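Side-chain contacts in fumarase E (PDB 3C8G), which probably adds water to fumarate to form malate, working as a homodimer of the MtlR/FumE family: residues R38-S43 and R75-L80; D117-S120 and S124-R127; D69-L74 and Y97-N102. All blocks are in the same frame, centred on the assembly; numbering follows the deposited sequence.

In the fold
In this all-helical chain contact 1 is apolar, contact 2 mixed and contact 3 polar. Contacts 1 and 3 share helix 70-79: contact 3 lies on its first half and contact 1 on its second, about 15 Å apart between centres. Their segments alternate along the chain, and Leu41 of contact 1 reaches the backbone of Ala73 in contact 3. Contact 3 also draws on helix 85-103, which is followed in the chain by helix 113-120 of contact 2. There, about 18 Å away between centres, Phe118 meets Tyr97. Contacts 1 and 2, about 24 Å apart between centres, do not touch. Helix 70-79 thus joins contacts 1 and 3, and helix 85-103 carries the link on to contact 2, so one run of packed helices connects the three.

Contact 1 of 3, residues R38-S43 and R75-L80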
loop_
_atom_site.group_PDB
_atom_site.type_symbol
_atom_site.label_atom_id
_atom_site.label_comp_id
_atom_site.label_asym_id
_atom_site.label_seq_id
_atom_site.Cartn_x
_atom_site.Cartn_y
_atom_site.Cartn_z
ATOM N N ARG B 38 -2.256 1.828 12.805
ATOM C CA ARG B 38 -3.367 1.142 12.152
ATOM C C ARG B 38 -4.731 1.761 12.447
ATOM O O ARG B 38 -5.613 1.673 11.617
ATOM C CB ARG B 38 -3.370 -0.358 12.491
ATOM C CG ARG B 38 -2.508 -1.236 11.558
ATOM C CD ARG B 38 -2.490 -2.719 12.023
ATOM N NE ARG B 38 -3.315 -3.651 11.241
ATOM C CZ ARG B 38 -3.591 -3.550 9.933
ATOM N NH1 ARG B 38 -4.331 -4.479 9.336
ATOM N NH2 ARG B 38 -3.121 -2.542 9.209
ATOM N N GLN B 39 -4.909 2.370 13.624
ATOM C CA GLN B 39 -6.152 3.088 13.939
ATOM C C GLN B 39 -6.223 4.369 13.100
ATOM O O GLN B 39 -7.309 4.793 12.719
ATOM C CB GLN B 39 -6.313 3.404 15.451
ATOM C CG GLN B 39 -5.428 2.565 16.392
ATOM C CD GLN B 39 -6.129 2.007 17.653
ATOM O OE1 GLN B 39 -6.380 2.731 18.626
ATOM N NE2 GLN B 39 -6.396 0.697 17.647
ATOM N N PHE B 40 -5.068 4.953 12.794
ATOM C CA PHE B 40 -4.974 6.173 12.000
ATOM C C PHE B 40 -5.320 5.955 10.537
ATOM O O PHE B 40 -5.970 6.782 9.933
ATOM C CB PHE B 40 -3.563 6.757 12.108
ATOM C CG PHE B 40 -3.363 8.047 11.344
ATOM C CD1 PHE B 40 -2.879 8.031 10.039
ATOM C CD2 PHE B 40 -3.629 9.278 11.945
ATOM C CE1 PHE B 40 -2.689 9.224 9.339
ATOM C CE2 PHE B 40 -3.449 10.481 11.257
ATOM C CZ PHE B 40 -2.977 10.459 9.964
ATOM N N LEU B 41 -4.881 4.840 9.975
ATOM C CA LEU B 41 -5.048 4.560 8.540
ATOM C C LEU B 41 -6.418 4.896 7.885
ATOM O O LEU B 41 -6.440 5.451 6.790
ATOM C CB LEU B 41 -4.615 3.114 8.235
ATOM C CG LEU B 41 -3.236 2.675 7.681
ATOM C CD1 LEU B 41 -2.078 3.692 7.740
ATOM C CD2 LEU B 41 -2.830 1.342 8.327
ATOM N N PRO B 42 -7.558 4.558 8.544
ATOM C CA PRO B 42 -8.881 4.979 8.023
ATOM C C PRO B 42 -8.973 6.450 7.645
ATOM O O PRO B 42 -9.677 6.796 6.694
ATOM C CB PRO B 42 -9.829 4.701 9.192
ATOM C CG PRO B 42 -9.162 3.586 9.951
ATOM C CD PRO B 42 -7.685 3.736 9.766
ATOM N N SER B 43 -8.265 7.289 8.403
ATOM C CA SER B 43 -8.182 8.742 8.187
ATOM C C SER B 43 -7.783 9.107 6.784
ATOM O O SER B 43 -8.091 10.204 6.324
ATOM C CB SER B 43 -7.123 9.351 9.090
ATOM O OG SER B 43 -7.726 9.900 10.215
ATOM N N ARG B 75 5.356 4.508 5.471
ATOM C CA ARG B 75 5.618 5.028 4.152
ATOM C C ARG B 75 4.339 5.534 3.472
ATOM O O ARG B 75 4.363 6.611 2.871
ATOM C CB ARG B 75 6.368 3.999 3.325
ATOM C CG ARG B 75 7.800 3.914 3.790
ATOM C CD ARG B 75 8.602 2.956 2.984
ATOM N NE ARG B 75 8.787 1.692 3.686
ATOM C CZ ARG B 75 9.896 0.960 3.608
ATOM N NH1 ARG B 75 10.925 1.386 2.886
ATOM N NH2 ARG B 75 9.980 -0.185 4.254
ATOM N N LEU B 76 3.218 4.816 3.625
ATOM C CA LEU B 76 1.953 5.259 3.011
ATOM C C LEU B 76 1.541 6.631 3.555
ATOM O O LEU B 76 1.276 7.551 2.789
ATOM C CB LEU B 76 0.823 4.232 3.199
ATOM C CG LEU B 76 -0.144 3.919 2.049
ATOM C CD1 LEU B 76 -1.559 3.774 2.554
ATOM C CD2 LEU B 76 -0.132 4.931 0.959
ATOM N N ILE B 77 1.515 6.766 4.876
ATOM C CA ILE B 77 1.114 8.006 5.514
ATOM C C ILE B 77 2.036 9.154 5.105
ATOM O O ILE B 77 1.560 10.275 4.827
ATOM C CB ILE B 77 1.111 7.893 7.039
ATOM C CG1 ILE B 77 0.288 6.672 7.503
ATOM C CG2 ILE B 77 0.657 9.232 7.680
ATOM C CD1 ILE B 77 0.322 6.440 9.006
ATOM N N TYR B 78 3.343 8.878 5.073
ATOM C CA TYR B 78 4.338 9.858 4.630
ATOM C C TYR B 78 4.056 10.259 3.157
ATOM O O TYR B 78 3.727 11.396 2.877
ATOM C CB TYR B 78 5.751 9.298 4.869
ATOM C CG TYR B 78 6.870 10.333 5.040
ATOM C CD1 TYR B 78 6.683 11.521 5.749
ATOM C CD2 TYR B 78 8.136 10.096 4.505
ATOM C CE1 TYR B 78 7.729 12.467 5.872
ATOM C CE2 TYR B 78 9.173 11.019 4.636
ATOM C CZ TYR B 78 8.974 12.192 5.312
ATOM O OH TYR B 78 10.040 13.062 5.414
ATOM N N ALA B 79 4.122 9.287 2.252
ATOM C CA ALA B 79 3.753 9.417 0.833
ATOM C C ALA B 79 2.543 10.313 0.498
ATOM O O ALA B 79 2.561 11.071 -0.480
ATOM C CB ALA B 79 3.523 8.030 0.263
ATOM N N LEU B 80 1.494 10.211 1.306
ATOM C CA LEU B 80 0.315 11.036 1.113
ATOM C C LEU B 80 0.446 12.406 1.787
ATOM O O LEU B 80 -0.533 13.158 1.872
ATOM C CB LEU B 80 -0.937 10.302 1.592
ATOM C CG LEU B 80 -1.216 8.949 0.938
ATOM C CD1 LEU B 80 -2.213 8.124 1.751
ATOM C CD2 LEU B 80 -1.671 9.130 -0.495
#
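Ile77 meets Phe40 and Leu41 where the end of helix 29-40 packs beside helix 70-79, an apolar helix-helix contact of the all-helical MtlR/FumE fold. No hydrogen bond crosses between the two segments, so the joint depends on how three side chains fill the gap between backbones that stay 7.7 Å apart at the CA atoms of Leu41 and Ile77.

The branched side chain of Ile77 serves both neighbours. Its CG1 lies anti to its own carbonyl carbon (chi1 -52°) and the chain runs on extended, which carries CD1 across the gap while CG2 is left to one side. Phe40 directs its CB toward Ile77 and holds CG anti to the backbone N (chi1 -179°), which brings the ring alongside. Ile77 CD1 comes within 3.7 Å of Phe40 CD1, and Ile77 CG2 approaches the next ring atom, Phe40 CE1, equally closely at 3.7 Å. Leu41 crosses the isoleucine at about a right angle and offers only CD1. Leu61 and Met83, from loops, pack on Leu41 and Ile77 respectively.

Backbone bonds tie helix 70-79 to the second subunit through Ala79. Residues 41-43 form a 3-10 segment, and Ser43 N bonds to Phe40 O at 2.8 Å. Ser43 CB sits over the centre of one face of the Phe40 ring. On the leucine side, the nearest pair is Leu41 CD1 and Ile77 CG1, 3.8 Å apart.

Contact 2 of 3, residues D117-S120 and S124-R127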
loop_
_atom_site.group_PDB
_atom_site.type_symbol
_atom_site.label_atom_id
_atom_site.label_comp_id
_atom_site.label_asym_id
_atom_site.label_seq_id
_atom_site.Cartn_x
_atom_site.Cartn_y
_atom_site.Cartn_z
ATOM N N ASP B 117 22.790 5.566 21.487
ATOM C CA ASP B 117 22.853 6.059 20.098
ATOM C C ASP B 117 21.475 6.186 19.491
ATOM O O ASP B 117 21.176 7.176 18.799
ATOM C CB ASP B 117 23.722 5.172 19.225
ATOM C CG ASP B 117 25.195 5.361 19.512
ATOM O OD1 ASP B 117 25.564 6.228 20.361
ATOM O OD2 ASP B 117 25.999 4.638 18.884
ATOM N N PHE B 118 20.626 5.207 19.780
ATOM C CA PHE B 118 19.292 5.231 19.250
ATOM C C PHE B 118 18.529 6.397 19.871
ATOM O O PHE B 118 17.901 7.176 19.127
ATOM C CB PHE B 118 18.635 3.876 19.464
ATOM C CG PHE B 118 17.141 3.895 19.443
ATOM C CD1 PHE B 118 16.431 3.874 20.628
ATOM C CD2 PHE B 118 16.449 3.858 18.240
ATOM C CE1 PHE B 118 15.043 3.848 20.622
ATOM C CE2 PHE B 118 15.061 3.840 18.204
ATOM C CZ PHE B 118 14.352 3.850 19.401
ATOM N N ILE B 119 18.608 6.571 21.203
ATOM C CA ILE B 119 17.809 7.637 21.801
ATOM C C ILE B 119 18.266 9.059 21.460
ATOM O O ILE B 119 17.482 9.982 21.557
ATOM C CB ILE B 119 17.587 7.489 23.286
ATOM C CG1 ILE B 119 18.845 7.838 24.062
ATOM C CG2 ILE B 119 16.946 6.085 23.624
ATOM C CD1 ILE B 119 18.740 7.448 25.504
ATOM N N SER B 120 19.512 9.214 21.018
ATOM C CA SER B 120 20.037 10.500 20.545
ATOM C C SER B 120 19.442 10.947 19.207
ATOM O O SER B 120 19.460 12.122 18.883
ATOM C CB SER B 120 21.560 10.439 20.425
ATOM O OG SER B 120 22.071 9.663 21.496
ATOM N N SER B 124 11.545 13.272 19.664
ATOM C CA SER B 124 10.636 13.538 20.772
ATOM C C SER B 124 11.362 13.439 22.108
ATOM O O SER B 124 10.913 13.988 23.106
ATOM C CB SER B 124 9.405 12.638 20.720
ATOM O OG SER B 124 9.775 11.280 20.779
ATOM N N ILE B 125 12.512 12.782 22.114
ATOM C CA ILE B 125 13.374 12.794 23.294
ATOM C C ILE B 125 14.303 14.016 23.276
ATOM O O ILE B 125 14.366 14.772 24.230
ATOM C CB ILE B 125 14.181 11.473 23.399
ATOM C CG1 ILE B 125 13.255 10.336 23.768
ATOM C CG2 ILE B 125 15.278 11.585 24.409
ATOM C CD1 ILE B 125 13.923 9.019 23.644
ATOM N N THR B 126 14.999 14.187 22.162
ATOM C CA THR B 126 15.982 15.261 21.926
ATOM C C THR B 126 15.450 16.708 21.999
ATOM O O THR B 126 16.178 17.634 22.388
ATOM C CB THR B 126 16.671 14.977 20.558
ATOM O OG1 THR B 126 17.923 14.325 20.809
ATOM C CG2 THR B 126 16.895 16.227 19.720
ATOM N N ARG B 127 14.175 16.869 21.642
ATOM C CA ARG B 127 13.499 18.177 21.552
ATOM C C ARG B 127 13.050 18.686 22.885
ATOM O O ARG B 127 12.831 19.884 23.042
ATOM C CB ARG B 127 12.266 18.098 20.652
ATOM C CG ARG B 127 12.563 18.193 19.214
ATOM C CD ARG B 127 11.256 18.240 18.483
ATOM N NE ARG B 127 11.474 18.339 17.046
ATOM C CZ ARG B 127 10.515 18.605 16.172
ATOM N NH1 ARG B 127 10.798 18.688 14.875
ATOM N NH2 ARG B 127 9.270 18.785 16.603
#
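The corner between helix 113-120 and the short helix 123-126 is braced by two pairs of residues, Ile119 with Ile125 and Ser120 with Thr126. In each pair the backbones come close, the CA atoms of Ser120 and Thr126 being 6.4 Å apart.

The apolar pair is buried. Ile125 aims its side chain at the preceding helix; with CG1 anti to the carbonyl carbon (chi1 -71°) and the chain extended beyond it, CD1 arrives 4.0 Å from Ile119 CB. The other branch does different work: Ile125 CG2 rests 3.9 Å from Ile119 O, so that one isoleucine packs against both the side chain and the carbonyl oxygen of the other. Leu159 of helix 158-166 also packs on Ile119.

Such an arrangement is a tight turn between consecutive helices, with only three residues between the two segments. Ser120 O, near the end of the first helix, is thereby within reach of a side chain of the second: Thr126 OG1 donates a weak hydrogen bond, 3.3 Å long, to Ser120 O. The side chain of Ser120 starts off away from Thr126, and its OG is bonded instead to Trp116 O within its own helix. Tyr132 of helix 129-134 touches both Ser120 and Thr126, while Ser124 N is bonded to Asp90 OD2 of helix 85-103, which ties the second helix to that one.

Contact 3 of 3, residues D69-L74 and Y97-N102; sequences DIDVAL and YWHYLN
A single pair, Asp71 and His99, makes the whole contact: two side chains reach from opposite directions to join helices whose CA atoms at these residues are 10.8 Å apart. In both, CG lies anti to the carbonyl carbon (chi1 -84° in His99), which sends the polar groups across the gap. His99 NE2 donates to Asp71 OD2 at 3.3 Å, with an N-H...O angle of 146°, a rather long and bent bond. OD2 accepts through its syn lone pair. It lies 24° out of the imidazole plane, whereas Asp71 OD1, 3.9 Å from His99 NE2, lies in that plane at the ring edge.

Both groups have second partners. Asp71 OD1 is bonded to Ser95 OG, one turn before His99 in helix 85-103, and His99 ND1 to Glu103 OE2, one turn after it.

Asp69, just before helix 70-79, is its N-cap. Its OD2 accepts from Val72 N at 3.3 Å and, weakly, from Asp71 N, and so ties down the first turn that carries Asp71.

This is a His-carboxylate hydrogen bond near the protein surface, linking helices 70-79 and 85-103. With each nitrogen of the imidazole engaged by a carboxylate and each oxygen of Asp71 by a donor, Ser95, Asp71, His99 and Glu103 form a continuous polar chain that should restrain rotation of the ring.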
loop_
_atom_site.group_PDB
_atom_site.type_symbol
_atom_site.label_atom_id
_atom_site.label_comp_id
_atom_site.label_asym_id
_atom_site.label_seq_id
_atom_site.Cartn_x
_atom_site.Cartn_y
_atom_site.Cartn_z
ATOM N N ASP B 69 1.822 -3.945 8.292
ATOM C CA ASP B 69 3.275 -3.920 8.376
ATOM C C ASP B 69 3.666 -2.468 8.661
ATOM O O ASP B 69 3.456 -1.594 7.821
ATOM C CB ASP B 69 3.860 -4.402 7.051
ATOM C CG ASP B 69 5.386 -4.348 7.001
ATOM O OD1 ASP B 69 6.010 -5.430 7.001
ATOM O OD2 ASP B 69 5.975 -3.246 6.915
ATOM N N ILE B 70 4.220 -2.201 9.841
ATOM C CA ILE B 70 4.501 -0.816 10.227
ATOM C C ILE B 70 5.277 -0.015 9.185
ATOM O O ILE B 70 5.032 1.156 9.004
ATOM C CB ILE B 70 5.133 -0.693 11.655
ATOM C CG1 ILE B 70 4.819 0.679 12.248
ATOM C CG2 ILE B 70 6.629 -0.989 11.648
ATOM C CD1 ILE B 70 4.902 0.718 13.783
ATOM N N ASP B 71 6.190 -0.651 8.472
ATOM C CA ASP B 71 7.012 0.083 7.509
ATOM C C ASP B 71 6.152 0.611 6.349
ATOM O O ASP B 71 6.123 1.834 6.115
ATOM C CB ASP B 71 8.191 -0.765 7.009
ATOM C CG ASP B 71 9.024 -1.379 8.149
ATOM O OD1 ASP B 71 9.166 -0.760 9.236
ATOM O OD2 ASP B 71 9.556 -2.502 7.940
ATOM N N VAL B 72 5.436 -0.287 5.652
ATOM C CA VAL B 72 4.640 0.110 4.481
ATOM C C VAL B 72 3.524 1.059 4.901
ATOM O O VAL B 72 3.266 2.068 4.223
ATOM C CB VAL B 72 4.126 -1.076 3.581
ATOM C CG1 VAL B 72 4.999 -2.322 3.722
ATOM C CG2 VAL B 72 2.681 -1.401 3.851
ATOM N N ALA B 73 2.899 0.775 6.040
ATOM C CA ALA B 73 1.961 1.732 6.652
ATOM C C ALA B 73 2.544 3.153 6.872
ATOM O O ALA B 73 1.875 4.155 6.588
ATOM C CB ALA B 73 1.437 1.184 7.938
ATOM N N LEU B 74 3.769 3.236 7.397
ATOM C CA LEU B 74 4.406 4.530 7.661
ATOM C C LEU B 74 4.672 5.220 6.345
ATOM O O LEU B 74 4.260 6.361 6.125
ATOM C CB LEU B 74 5.732 4.371 8.393
ATOM C CG LEU B 74 5.734 4.381 9.903
ATOM C CD1 LEU B 74 7.135 3.985 10.374
ATOM C CD2 LEU B 74 5.314 5.752 10.429
ATOM N N TYR B 97 15.158 -0.271 14.928
ATOM C CA TYR B 97 15.731 -0.846 16.152
ATOM C C TYR B 97 15.044 -2.141 16.658
ATOM O O TYR B 97 15.727 -3.060 17.130
ATOM C CB TYR B 97 15.822 0.217 17.259
ATOM C CG TYR B 97 16.791 -0.119 18.379
ATOM C CD1 TYR B 97 16.620 0.423 19.656
ATOM C CD2 TYR B 97 17.862 -0.989 18.172
ATOM C CE1 TYR B 97 17.492 0.107 20.696
ATOM C CE2 TYR B 97 18.748 -1.296 19.190
ATOM C CZ TYR B 97 18.565 -0.748 20.461
ATOM O OH TYR B 97 19.450 -1.051 21.488
ATOM N N TRP B 98 13.717 -2.227 16.564
ATOM C CA TRP B 98 13.030 -3.482 16.915
ATOM C C TRP B 98 13.507 -4.596 15.982
ATOM O O TRP B 98 13.794 -5.715 16.429
ATOM C CB TRP B 98 11.494 -3.352 16.913
ATOM C CG TRP B 98 10.801 -4.701 16.816
ATOM C CD1 TRP B 98 10.020 -5.142 15.788
ATOM C CD2 TRP B 98 10.871 -5.792 17.764
ATOM N NE1 TRP B 98 9.599 -6.434 16.024
ATOM C CE2 TRP B 98 10.102 -6.862 17.227
ATOM C CE3 TRP B 98 11.494 -5.966 19.011
ATOM C CZ2 TRP B 98 9.934 -8.086 17.895
ATOM C CZ3 TRP B 98 11.337 -7.197 19.683
ATOM C CH2 TRP B 98 10.562 -8.239 19.117
ATOM N N HIS B 99 13.620 -4.269 14.696
ATOM C CA HIS B 99 14.096 -5.217 13.685
ATOM C C HIS B 99 15.490 -5.715 14.020
ATOM O O HIS B 99 15.745 -6.919 13.990
ATOM C CB HIS B 99 14.180 -4.540 12.334
ATOM C CG HIS B 99 12.894 -4.502 11.581
ATOM N ND1 HIS B 99 12.247 -5.644 11.154
ATOM C CD2 HIS B 99 12.166 -3.456 11.124
ATOM C CE1 HIS B 99 11.166 -5.301 10.477
ATOM N NE2 HIS B 99 11.091 -3.980 10.452
ATOM N N TYR B 100 16.401 -4.783 14.298
ATOM C CA TYR B 100 17.713 -5.145 14.779
ATOM C C TYR B 100 17.643 -6.047 16.032
ATOM O O TYR B 100 18.351 -7.042 16.111
ATOM C CB TYR B 100 18.529 -3.890 15.084
ATOM C CG TYR B 100 19.921 -4.226 15.531
ATOM C CD1 TYR B 100 20.201 -4.513 16.877
ATOM C CD2 TYR B 100 20.960 -4.289 14.610
ATOM C CE1 TYR B 100 21.488 -4.854 17.287
ATOM C CE2 TYR B 100 22.249 -4.630 15.000
ATOM C CZ TYR B 100 22.500 -4.915 16.336
ATOM O OH TYR B 100 23.785 -5.242 16.706
ATOM N N LEU B 101 16.807 -5.715 17.013
ATOM C CA LEU B 101 16.742 -6.535 18.237
ATOM C C LEU B 101 16.177 -7.926 17.945
ATOM O O LEU B 101 16.659 -8.946 18.441
ATOM C CB LEU B 101 15.901 -5.851 19.336
ATOM C CG LEU B 101 16.438 -4.550 19.950
ATOM C CD1 LEU B 101 15.339 -3.814 20.658
ATOM C CD2 LEU B 101 17.649 -4.777 20.866
ATOM N N ASN B 102 15.146 -7.952 17.115
ATOM C CA ASN B 102 14.466 -9.201 16.780
ATOM C C ASN B 102 15.146 -10.083 15.724
ATOM O O ASN B 102 14.826 -11.265 15.613
ATOM C CB ASN B 102 13.047 -8.901 16.322
ATOM C CG ASN B 102 12.191 -10.113 16.335
ATOM O OD1 ASN B 102 11.195 -10.190 15.637
ATOM N ND2 ASN B 102 12.585 -11.086 17.113
#